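Local atomic coordinates of pullulanase (Bacillus acidopullulyticus, PDB entry 2WAN), a protein that hydrolyses the alpha-1,6-glucosidic bonds of pullulan and probably the branch points of other alpha-glucans such as amylopectin. Residues L318-V321 and A326-F329; Q536-L541 and I546-D551; F699-P704 and D742-S747. All coordinates share one frame; numbering follows the deposited sequence. Where two conformers were deposited one is given.

Interaction 1. Residues L318-V321 and A326-F329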
# COMPACT_ATOMS: atom_id res chain seq x y z
N LEU A 318 0.88 -5.96 23.91
CA LEU A 318 1.56 -7.05 23.20
C LEU A 318 3.06 -6.75 23.07
O LEU A 318 3.46 -5.59 22.82
CB LEU A 318 0.92 -7.35 21.83
CG LEU A 318 -0.52 -7.90 21.86
CD1 LEU A 318 -1.03 -8.11 20.42
CD2 LEU A 318 -0.60 -9.21 22.64
N GLY A 319 3.87 -7.78 23.28
CA GLY A 319 5.32 -7.65 23.29
C GLY A 319 5.89 -7.73 24.70
O GLY A 319 5.33 -8.44 25.55
N ASN A 320 6.99 -7.04 24.95
CA ASN A 320 7.54 -6.95 26.31
C ASN A 320 7.43 -5.52 26.83
O ASN A 320 7.56 -4.55 26.07
CB ASN A 320 8.99 -7.48 26.39
CG ASN A 320 9.98 -6.62 25.61
OD1 ASN A 320 10.24 -6.85 24.41
ND2 ASN A 320 10.55 -5.62 26.29
N VAL A 321 7.14 -5.39 28.11
CA VAL A 321 7.04 -4.08 28.74
C VAL A 321 8.04 -4.09 29.88
O VAL A 321 7.84 -4.77 30.89
CB VAL A 321 5.62 -3.79 29.27
CG1 VAL A 321 5.58 -2.42 30.00
CG2 VAL A 321 4.60 -3.82 28.12
N ALA A 326 10.66 -5.50 36.98
CA ALA A 326 10.02 -6.64 36.30
C ALA A 326 9.80 -6.35 34.81
O ALA A 326 9.67 -5.19 34.41
CB ALA A 326 8.69 -6.95 36.93
N THR A 327 9.76 -7.40 34.00
CA THR A 327 9.33 -7.29 32.60
C THR A 327 8.10 -8.19 32.39
O THR A 327 8.08 -9.33 32.83
CB THR A 327 10.48 -7.64 31.61
OG1 THR A 327 11.54 -6.69 31.73
CG2 THR A 327 9.98 -7.63 30.16
N SER A 328 7.07 -7.65 31.73
CA SER A 328 5.88 -8.43 31.39
C SER A 328 5.87 -8.74 29.90
O SER A 328 6.25 -7.88 29.08
CB SER A 328 4.61 -7.67 31.76
OG SER A 328 4.55 -7.46 33.16
N PHE A 329 5.41 -9.94 29.57
CA PHE A 329 5.39 -10.44 28.19
C PHE A 329 3.96 -10.82 27.86
O PHE A 329 3.22 -11.30 28.73
CB PHE A 329 6.29 -11.67 28.04
CG PHE A 329 7.73 -11.42 28.42
CD1 PHE A 329 8.13 -11.44 29.76
CD2 PHE A 329 8.69 -11.18 27.44
CE1 PHE A 329 9.47 -11.22 30.11
CE2 PHE A 329 10.04 -10.96 27.77
CZ PHE A 329 10.43 -10.98 29.12
O HOH W 1 7.08 -3.69 33.54
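G319 opens the pairing of strands 319-321 and 326-329, its carbonyl O receiving a CA-H...O contact from F329 CA at 3.3 Å. It takes an extended backbone with a positive phi (106°), which residues bearing a CB seldom adopt. N320 faces F329 in a non-hydrogen-bonded antiparallel pair, with both side chains on one face of the sheet. CG of N320 sits between the backbone N and the carbonyl carbon (chi1 67°), which leaves CB to do the touching: it meets the F329 ring obliquely, 3.9 Å from CD2, with the methyl CG2 of T327 alongside. N320 CA also lies 3.2 Å from S328 O. The next pair, V321 with S328, is hydrogen-bonded and turns its side chains to the other face. V321 N donates to S328 O at 2.8 Å, and the return bond, S328 N to V321 O, is longer at 3.1 Å. V321 O also accepts from a water at 3.0 Å, and the same water donates to A326 O at 3.1 Å, bridging the strands toward the turn. This is a beta hairpin of the CBM48 module, an immunoglobulin-like sandwich. Strand 326-332 pairs on with strand 364-370 through T327 and F329, F329 makes a T-shaped stack with Y378 of strand 377-383, and L318 packs on M598 and K601 of helix 597-614.

Interaction 2. Residues Q536-L541 and I546-D551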
# COMPACT_ATOMS: atom_id res chain seq x y z
N GLN A 536 19.06 9.66 15.89
CA GLN A 536 19.95 10.78 15.61
C GLN A 536 19.76 11.29 14.19
O GLN A 536 19.81 12.49 13.96
CB GLN A 536 21.42 10.41 15.87
CG GLN A 536 21.69 10.25 17.36
CD GLN A 536 23.09 9.73 17.64
OE1 GLN A 536 23.40 8.56 17.41
NE2 GLN A 536 23.95 10.59 18.15
N LEU A 537 19.54 10.37 13.24
CA LEU A 537 19.21 10.79 11.86
C LEU A 537 17.96 11.70 11.85
O LEU A 537 17.96 12.79 11.26
CB LEU A 537 18.99 9.57 10.95
CG LEU A 537 18.55 9.79 9.49
CD1 LEU A 537 18.89 8.56 8.64
CD2 LEU A 537 17.04 10.05 9.34
N ILE A 538 16.90 11.22 12.48
CA ILE A 538 15.63 11.95 12.55
C ILE A 538 15.80 13.29 13.27
O ILE A 538 15.33 14.32 12.80
CB ILE A 538 14.55 11.05 13.21
CG1 ILE A 538 14.28 9.84 12.31
CG2 ILE A 538 13.24 11.85 13.52
CD1 ILE A 538 13.62 8.67 13.06
N GLN A 539 16.49 13.26 14.40
CA GLN A 539 16.79 14.48 15.16
C GLN A 539 17.51 15.53 14.30
O GLN A 539 17.17 16.74 14.33
CB GLN A 539 17.62 14.13 16.40
CG GLN A 539 17.96 15.28 17.31
CD GLN A 539 18.75 14.80 18.52
OE1 GLN A 539 19.67 13.96 18.40
NE2 GLN A 539 18.43 15.35 19.67
N SER A 540 18.50 15.06 13.55
CA SER A 540 19.33 15.93 12.71
C SER A 540 18.50 16.62 11.63
O SER A 540 18.63 17.81 11.40
CB SER A 540 20.45 15.13 12.03
OG SER A 540 21.22 15.96 11.17
N LEU A 541 17.68 15.82 10.95
CA LEU A 541 16.84 16.33 9.86
C LEU A 541 15.83 17.33 10.44
O LEU A 541 15.67 18.42 9.87
CB LEU A 541 16.17 15.21 9.07
CG LEU A 541 17.13 14.42 8.13
CD1 LEU A 541 16.44 13.25 7.48
CD2 LEU A 541 17.73 15.36 7.05
N ILE A 546 13.53 19.57 8.25
CA ILE A 546 13.25 18.53 7.26
C ILE A 546 12.58 17.35 7.98
O ILE A 546 13.09 16.86 8.99
CB ILE A 546 14.54 18.06 6.52
CG1 ILE A 546 15.08 19.20 5.64
CG2 ILE A 546 14.26 16.82 5.62
CD1 ILE A 546 16.51 18.91 5.09
N GLY A 547 11.45 16.91 7.45
CA GLY A 547 10.71 15.77 7.99
C GLY A 547 11.21 14.44 7.48
O GLY A 547 11.98 14.38 6.52
N VAL A 548 10.74 13.37 8.12
CA VAL A 548 11.10 12.00 7.71
C VAL A 548 9.84 11.16 7.52
O VAL A 548 9.07 10.94 8.47
CB VAL A 548 11.99 11.31 8.75
CG1 VAL A 548 12.28 9.83 8.34
CG2 VAL A 548 13.30 12.07 8.93
N ASN A 549 9.66 10.66 6.29
CA ASN A 549 8.60 9.71 5.98
C ASN A 549 9.23 8.33 5.78
O ASN A 549 10.17 8.19 4.99
CB ASN A 549 7.86 10.10 4.69
CG ASN A 549 7.05 11.40 4.83
OD1 ASN A 549 6.87 11.92 5.93
ND2 ASN A 549 6.58 11.93 3.70
N MET A 550 8.72 7.31 6.46
CA MET A 550 9.26 5.96 6.26
C MET A 550 8.53 5.20 5.18
O MET A 550 7.32 5.05 5.24
CB MET A 550 9.19 5.17 7.58
CG MET A 550 10.32 5.54 8.56
SD MET A 550 10.11 4.71 10.18
CE MET A 550 10.19 2.97 9.72
N ASP A 551 9.28 4.68 4.20
CA ASP A 551 8.77 3.61 3.31
C ASP A 551 8.57 2.36 4.18
O ASP A 551 9.51 1.91 4.84
CB ASP A 551 9.82 3.36 2.22
CG ASP A 551 9.33 2.47 1.09
OD1 ASP A 551 8.35 1.71 1.26
OD2 ASP A 551 9.93 2.56 0.00
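V548 and L541 meet methyl to methyl, V548 CG2 lying 3.7 Å from L541 CD1, with the two side chains crossing at about a right angle. The same V548 methyl is approached by I538 CG1 at 4.2 Å and, more distantly, by L537 CD2 at 4.3 Å, so one branch of a valine fits among three residues of helix 536-541. Its first torsion (chi1 176°) places CG2 beside the backbone N and anti to the carbonyl carbon, which turns that methyl to the helix. Nearer the connection between the two segments, L541 uses its other branch: CD2 packs on I546 CG2 at 4.0 Å. Here the backbones also join, I546 N donating to L541 O at 2.9 Å. The N-H comes in from well above the plane of the carbonyl, 43° off it. I546 O lies only 3.1 Å from L541 O, but it also accepts a weak hydrogen bond from H542 ND1.

The arrangement is the alpha-to-beta step of the catalytic TIM barrel: helix 529-543 covers the outside of strand 547-552, the third of eight parallel strands. L488 of strand 485-488 flanks V548 and L537, L478 of helix 474-481 touches both L541 and I546, and Y614 borders I538. Further along the strand, D551 forms a salt bridge with R620 and a hydrogen bond with Y509; it begins a DVVYNH sequence that matches conserved region I, at the C-terminal end of the third strand in alpha-amylase family enzymes. Almost everything between helix and strand is therefore branched aliphatic packing, set by shape, while one main-chain hydrogen bond links the last turn of the helix to the residue that leads into the strand.

Interaction 3. Residues F699-P704 and D742-S747; sequences FATGDP and DKILAS
T701 OG1 is held by two partners, the backbone N of G698 and a water at 2.6 Å. That water donates in turn to S747 OG at 2.9 Å, so the two hydroxyls, whose oxygens are 4.4 Å apart, are joined through solvent. The bridge ties two excursions of the catalytic TIM barrel: loop 699-704 belongs to the connection between the sixth and seventh strands, and helix 742-747 to the one between the seventh and eighth. With chi1 of T701 at 52°, OG1 lies opposite the alpha hydrogen, over the main chain, and the methyl falls beside the backbone N. The threonine thus divides its work: its oxygen reaches the water, and its CG2 rests against I744 CG1 at 3.9 Å. The isoleucine points its end to the loop more than its CB does, and the two side chains meet at a slant. This is a small contact, reinforced from outside by polar bonds at its margins. N748 ND2 donates to T701 O, Q697 NE2 donates to S747 O, and K743 NZ reaches the carbonyls of K694 and A696, joining the wider loop of residues 694-701 to the C-terminal part of helix 740-747 and its exit. Helix 753-769 covers the apolar side, with M759 on T701 and R756 on I744. At the end of the I744 side chain, CD1 lies 4.1 Å from T701 CG2.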
# COMPACT_ATOMS: atom_id res chain seq x y z
N PHE A 699 5.03 14.01 -22.65
CA PHE A 699 4.93 15.47 -22.79
C PHE A 699 6.30 16.17 -22.75
O PHE A 699 6.57 17.06 -23.56
CB PHE A 699 4.02 16.03 -21.67
CG PHE A 699 3.80 17.52 -21.76
CD1 PHE A 699 2.98 18.05 -22.75
CD2 PHE A 699 4.42 18.39 -20.85
CE1 PHE A 699 2.78 19.43 -22.83
CE2 PHE A 699 4.20 19.77 -20.91
CZ PHE A 699 3.38 20.28 -21.91
N ALA A 700 7.15 15.78 -21.81
CA ALA A 700 8.42 16.49 -21.64
C ALA A 700 9.43 16.17 -22.76
O ALA A 700 10.36 16.94 -22.97
CB ALA A 700 9.05 16.18 -20.27
N THR A 701 9.21 15.05 -23.46
CA THR A 701 10.25 14.47 -24.34
C THR A 701 9.82 14.24 -25.80
O THR A 701 10.55 13.60 -26.58
CB THR A 701 10.77 13.14 -23.78
OG1 THR A 701 9.66 12.27 -23.49
CG2 THR A 701 11.59 13.39 -22.51
N GLY A 702 8.67 14.78 -26.17
CA GLY A 702 8.33 14.85 -27.59
C GLY A 702 7.00 14.28 -28.04
O GLY A 702 6.59 14.53 -29.17
N ASP A 703 6.32 13.52 -27.18
CA ASP A 703 5.02 13.00 -27.55
C ASP A 703 4.00 14.14 -27.61
O ASP A 703 3.95 14.94 -26.69
CB ASP A 703 4.56 11.90 -26.59
CG ASP A 703 3.26 11.25 -27.04
OD1 ASP A 703 2.19 11.84 -26.84
OD2 ASP A 703 3.33 10.13 -27.58
N PRO A 704 3.19 14.21 -28.69
CA PRO A 704 2.31 15.38 -28.83
C PRO A 704 0.89 15.17 -28.29
O PRO A 704 0.07 16.07 -28.41
CB PRO A 704 2.25 15.57 -30.35
CG PRO A 704 2.30 14.16 -30.88
CD PRO A 704 3.27 13.42 -29.94
N ASP A 742 18.53 8.31 -17.36
CA ASP A 742 18.64 7.04 -18.09
C ASP A 742 17.43 6.83 -19.00
O ASP A 742 17.58 6.36 -20.14
CB ASP A 742 18.76 5.88 -17.10
CG ASP A 742 20.11 5.83 -16.40
OD1 ASP A 742 20.97 6.69 -16.66
OD2 ASP A 742 20.31 4.91 -15.60
N LYS A 743 16.24 7.15 -18.49
CA LYS A 743 14.99 7.01 -19.26
C LYS A 743 15.03 7.87 -20.53
O LYS A 743 14.64 7.40 -21.60
CB LYS A 743 13.79 7.40 -18.39
CG LYS A 743 12.51 7.72 -19.15
CD LYS A 743 11.94 6.50 -19.89
CE LYS A 743 11.00 6.96 -21.01
NZ LYS A 743 10.41 5.80 -21.77
N ILE A 744 15.48 9.11 -20.39
CA ILE A 744 15.52 10.03 -21.52
C ILE A 744 16.60 9.60 -22.54
O ILE A 744 16.42 9.77 -23.74
CB ILE A 744 15.68 11.50 -21.08
CG1 ILE A 744 14.42 11.96 -20.32
CG2 ILE A 744 15.96 12.42 -22.31
CD1 ILE A 744 14.54 13.36 -19.72
N LEU A 745 17.71 9.04 -22.06
CA LEU A 745 18.71 8.44 -22.97
C LEU A 745 18.10 7.32 -23.81
O LEU A 745 18.43 7.16 -25.00
CB LEU A 745 19.89 7.89 -22.17
CG LEU A 745 21.03 8.87 -21.96
CD1 LEU A 745 21.89 8.42 -20.79
CD2 LEU A 745 21.88 9.03 -23.27
N ALA A 746 17.22 6.54 -23.20
CA ALA A 746 16.49 5.47 -23.91
C ALA A 746 15.44 5.96 -24.91
O ALA A 746 15.33 5.40 -26.00
CB ALA A 746 15.87 4.49 -22.92
N SER A 747 14.67 6.99 -24.55
CA SER A 747 13.58 7.45 -25.42
C SER A 747 14.00 8.51 -26.43
O SER A 747 13.33 8.70 -27.44
CB SER A 747 12.39 7.96 -24.59
OG SER A 747 12.75 9.09 -23.81
O HOH W 2 10.43 10.06 -22.28

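In the fold
Interaction 1 lies in the CBM48 module and is partly buried, whereas interactions 2 and 3 are buried within the catalytic part. Interaction 2 packs an outer helix on the barrel wall and relies on aliphatic packing; interaction 3 joins a loop and a helix lying between later strands, by a small Thr-Ile contact and a water bridge. Interaction 1 depends chiefly on main-chain pairing. No element is common to all three, but helix 597-614 borders the segments of the first two, meeting L318 beside the first and I538 in the second, although their nearest atoms are about 17 Å apart. Interactions 1 and 3 fall on opposite sides of the chain's centre, their own centres 56 Å apart.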